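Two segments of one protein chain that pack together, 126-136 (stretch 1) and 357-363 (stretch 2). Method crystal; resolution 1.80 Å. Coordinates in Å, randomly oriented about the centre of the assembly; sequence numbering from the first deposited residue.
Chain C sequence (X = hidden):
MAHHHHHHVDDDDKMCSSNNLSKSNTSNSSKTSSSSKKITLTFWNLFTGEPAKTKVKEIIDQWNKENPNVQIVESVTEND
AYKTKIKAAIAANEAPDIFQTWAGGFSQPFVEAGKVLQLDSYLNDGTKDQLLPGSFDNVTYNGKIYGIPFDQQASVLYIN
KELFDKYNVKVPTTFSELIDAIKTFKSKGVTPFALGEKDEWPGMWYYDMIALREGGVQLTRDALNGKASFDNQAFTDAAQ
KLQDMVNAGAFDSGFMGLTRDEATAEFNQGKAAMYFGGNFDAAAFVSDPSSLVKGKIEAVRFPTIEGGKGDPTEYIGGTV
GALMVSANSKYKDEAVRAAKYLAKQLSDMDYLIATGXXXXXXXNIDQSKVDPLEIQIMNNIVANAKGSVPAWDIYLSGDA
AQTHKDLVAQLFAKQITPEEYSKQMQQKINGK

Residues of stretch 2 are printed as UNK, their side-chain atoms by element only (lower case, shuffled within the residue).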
# COMPACT_ATOMS: atom_id res chain seq x y z
N GLY C 126 13.83 12.00 -21.98
CA GLY C 126 12.38 11.88 -22.23
C GLY C 126 11.61 10.80 -21.42
O GLY C 126 10.40 10.64 -21.58
N THR C 127 12.31 10.05 -20.56
CA THR C 127 11.67 9.07 -19.67
C THR C 127 10.50 9.69 -18.90
O THR C 127 9.45 9.06 -18.80
CB THR C 127 12.67 8.49 -18.64
OG1 THR C 127 13.66 7.69 -19.30
CG2 THR C 127 11.96 7.61 -17.59
N LYS C 128 10.64 10.93 -18.38
CA LYS C 128 9.56 11.48 -17.54
C LYS C 128 8.18 11.44 -18.22
O LYS C 128 7.14 11.19 -17.58
CB LYS C 128 9.89 12.88 -17.08
CG LYS C 128 11.04 12.96 -16.10
CD LYS C 128 11.32 14.42 -15.71
CE LYS C 128 12.35 14.49 -14.61
NZ LYS C 128 12.61 15.86 -14.07
N ASP C 129 8.21 11.69 -19.52
CA ASP C 129 7.01 11.86 -20.33
C ASP C 129 6.27 10.57 -20.51
O ASP C 129 5.12 10.56 -20.93
CB ASP C 129 7.41 12.46 -21.67
CG ASP C 129 8.02 13.83 -21.51
OD1 ASP C 129 7.60 14.53 -20.53
OD2 ASP C 129 8.94 14.20 -22.30
N GLN C 130 6.94 9.48 -20.18
CA GLN C 130 6.34 8.15 -20.29
C GLN C 130 5.62 7.76 -19.03
O GLN C 130 4.97 6.68 -18.99
CB GLN C 130 7.44 7.13 -20.58
CG GLN C 130 8.19 7.40 -21.89
CD GLN C 130 9.13 6.29 -22.21
OE1 GLN C 130 10.20 6.21 -21.65
NE2 GLN C 130 8.73 5.42 -23.11
N LEU C 131 5.79 8.54 -17.96
CA LEU C 131 4.98 8.32 -16.72
C LEU C 131 3.82 9.33 -16.57
O LEU C 131 3.86 10.43 -17.13
CB LEU C 131 5.83 8.30 -15.43
CG LEU C 131 6.81 7.13 -15.32
CD1 LEU C 131 8.15 7.52 -15.95
CD2 LEU C 131 7.04 6.88 -13.85
N LEU C 132 2.79 8.95 -15.81
CA LEU C 132 1.70 9.87 -15.49
C LEU C 132 2.24 11.08 -14.74
O LEU C 132 3.33 10.99 -14.17
CB LEU C 132 0.64 9.19 -14.59
CG LEU C 132 -0.33 8.22 -15.24
CD1 LEU C 132 0.23 6.85 -15.29
CD2 LEU C 132 -1.60 8.11 -14.40
N PRO C 133 1.48 12.21 -14.75
CA PRO C 133 1.96 13.48 -14.17
C PRO C 133 2.13 13.34 -12.67
O PRO C 133 1.36 12.59 -12.04
CB PRO C 133 0.82 14.48 -14.49
CG PRO C 133 0.01 13.85 -15.56
CD PRO C 133 0.13 12.35 -15.33
N GLY C 134 3.13 14.01 -12.11
CA GLY C 134 3.38 13.96 -10.67
C GLY C 134 4.02 12.67 -10.13
O GLY C 134 4.18 12.53 -8.90
N SER C 135 4.38 11.74 -11.02
CA SER C 135 4.94 10.45 -10.58
C SER C 135 6.24 10.54 -9.74
O SER C 135 6.49 9.69 -8.85
CB SER C 135 5.19 9.50 -11.78
OG SER C 135 3.97 8.93 -12.25
N PHE C 136 7.05 11.58 -10.01
CA PHE C 136 8.40 11.71 -9.42
C PHE C 136 8.44 12.48 -8.09
O PHE C 136 9.48 12.53 -7.41
CB PHE C 136 9.39 12.31 -10.45
CG PHE C 136 9.74 11.36 -11.58
CD1 PHE C 136 10.77 10.42 -11.44
CD2 PHE C 136 9.02 11.38 -12.79
CE1 PHE C 136 11.08 9.51 -12.48
CE2 PHE C 136 9.33 10.48 -13.83
CZ PHE C 136 10.36 9.53 -13.67
N UNK C 357 -1.52 -0.08 -8.92
CA UNK C 357 -2.00 0.94 -9.86
C UNK C 357 -0.80 1.51 -10.65
O UNK C 357 0.22 1.90 -10.02
c UNK C 357 -2.71 2.04 -9.09
c UNK C 357 -5.16 1.55 -9.60
c UNK C 357 -4.05 1.60 -8.51
c UNK C 357 -4.42 2.48 -7.33
N UNK C 358 -0.89 1.55 -12.01
CA UNK C 358 0.29 1.87 -12.82
C UNK C 358 0.76 3.30 -12.63
O UNK C 358 -0.08 4.24 -12.53
c UNK C 358 -2.07 1.22 -12.87
c UNK C 358 -0.21 1.66 -14.27
c UNK C 358 -1.71 1.85 -14.22
N UNK C 359 2.08 3.49 -12.55
CA UNK C 359 2.64 4.86 -12.57
C UNK C 359 3.01 5.30 -13.96
O UNK C 359 3.10 6.52 -14.23
c UNK C 359 3.85 5.03 -11.65
N UNK C 360 3.25 4.32 -14.83
CA UNK C 360 3.65 4.63 -16.21
C UNK C 360 2.41 4.69 -17.04
O UNK C 360 1.40 4.08 -16.66
n UNK C 360 7.61 3.43 -14.63
c UNK C 360 8.22 3.77 -15.80
c UNK C 360 9.57 3.97 -16.11
c UNK C 360 9.89 4.29 -17.44
c UNK C 360 8.90 4.40 -18.44
c UNK C 360 7.54 4.19 -18.16
c UNK C 360 6.25 3.34 -14.81
c UNK C 360 5.91 3.54 -16.16
c UNK C 360 7.17 3.84 -16.84
c UNK C 360 4.53 3.54 -16.77
N UNK C 361 2.47 5.41 -18.14
CA UNK C 361 1.29 5.53 -19.03
C UNK C 361 1.09 4.14 -19.60
O UNK C 361 2.02 3.34 -19.59
c UNK C 361 2.10 10.33 -20.32
n UNK C 361 2.48 11.32 -21.37
c UNK C 361 1.50 6.57 -20.16
c UNK C 361 2.30 8.88 -20.73
c UNK C 361 1.76 7.98 -19.64
N UNK C 362 -0.12 3.86 -20.04
CA UNK C 362 -0.51 2.50 -20.32
C UNK C 362 -1.37 2.42 -21.58
O UNK C 362 -2.21 1.53 -21.72
o UNK C 362 -5.29 5.22 -16.90
c UNK C 362 -2.02 3.62 -17.41
c UNK C 362 -4.57 3.61 -18.50
c UNK C 362 -2.29 2.81 -18.51
c UNK C 362 -4.29 4.42 -17.41
c UNK C 362 -1.22 1.91 -19.08
c UNK C 362 -3.01 4.44 -16.86
c UNK C 362 -3.59 2.81 -19.03
N UNK C 363 -1.15 3.37 -22.50
CA UNK C 363 -1.76 3.37 -23.86
C UNK C 363 -1.39 2.13 -24.67
O UNK C 363 -2.21 1.64 -25.46
o UNK C 363 -0.65 6.57 -23.49
c UNK C 363 -1.62 5.90 -23.91
o UNK C 363 -2.81 6.26 -23.76
c UNK C 363 -1.33 4.61 -24.65
O HOH W 1 4.53 4.36 -20.44

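Position 357 carries four side-chain carbons, forked at the second, with no heteroatom. The fork lies one carbon beyond CB, which separates leucine from isoleucine. Its side chain is out of reach of stretch 1, so the identity rests on shape alone: Leu-357.

At position 358, three carbons close a ring onto the backbone N, and the ring itself makes no close contact with stretch 1; the topology is unique to proline. Pro-358 offers stretch 1 mainly its carbonyl, whose O lies 3.8 Å from CD1 of Leu-132.

Position 359 has a single carbon, CB, which lies near Ser-135 and Leu-131, and is therefore alanine. CB of Ala-359 sits 3.9 Å from OG of Ser-135 and 4.3 Å from CD2 of Leu-131. Its carbonyl O accepts a hydrogen bond from N of Leu-132 (2.9 Å, N-H...O angle 159°).

Position 360 shows one carbon followed by fused five- and six-membered rings holding eight carbons and one nitrogen, with one ring face against the side chain of Leu-131: an indole, hence Trp-360. CG of Leu-131 stands 3.6 Å from the centroid of the five-membered ring formed by CG, CD1, NE1, CE2 and CD2 of Trp-360, only 7° off the ring normal, which makes this a CH-pi contact over the face. Further along the indole, CG2 of Thr-127 lies 3.9 Å from CH2 of Trp-360, and CB of Gln-130 lies 3.8 Å from its CZ3.

Position 361 has four carbons in a row ending in nitrogen, and that nitrogen lies close to O of Asp-129; the chain identifies lysine. With chi2 to chi4 all t, Lys-361 is extended enough for NZ to donate to O of Asp-129 at 2.8 Å. Its backbone N donates to O of Gln-130 at 2.9 Å and 174°, almost linear.

Position 362 bears one carbon and a six-carbon ring carrying one oxygen, and a ring carbon nears CD1 of Leu-132. The hydroxylated ring distinguishes tyrosine from phenylalanine. CE2 of Tyr-362 approaches CD1 of Leu-132 at 4.3 Å.

Position 363 has two carbons, the second carrying two oxygens, and its side chain makes no contact with stretch 1: a short carboxylate, Asp-363.

The contact centres on a single beta bridge between Leu-131 and Trp-360, whose CA atoms are 4.0 Å apart. The two backbone hydrogen bonds, from N of Leu-132 and from N of Lys-361, flank this pair and fix the register. Water 1 adds a link, donating to O of Gln-130 and O of Lys-361, each 2.8 Å from the water O. Around this polar framework, Leu-131 covers an indole face, while Leu-132 places CD1 3.3 Å from O of Trp-360. Together the stretches bury 498 Å², joining backbone pairing to apolar packing.

Stretch 2 357-363: LPAWKYD
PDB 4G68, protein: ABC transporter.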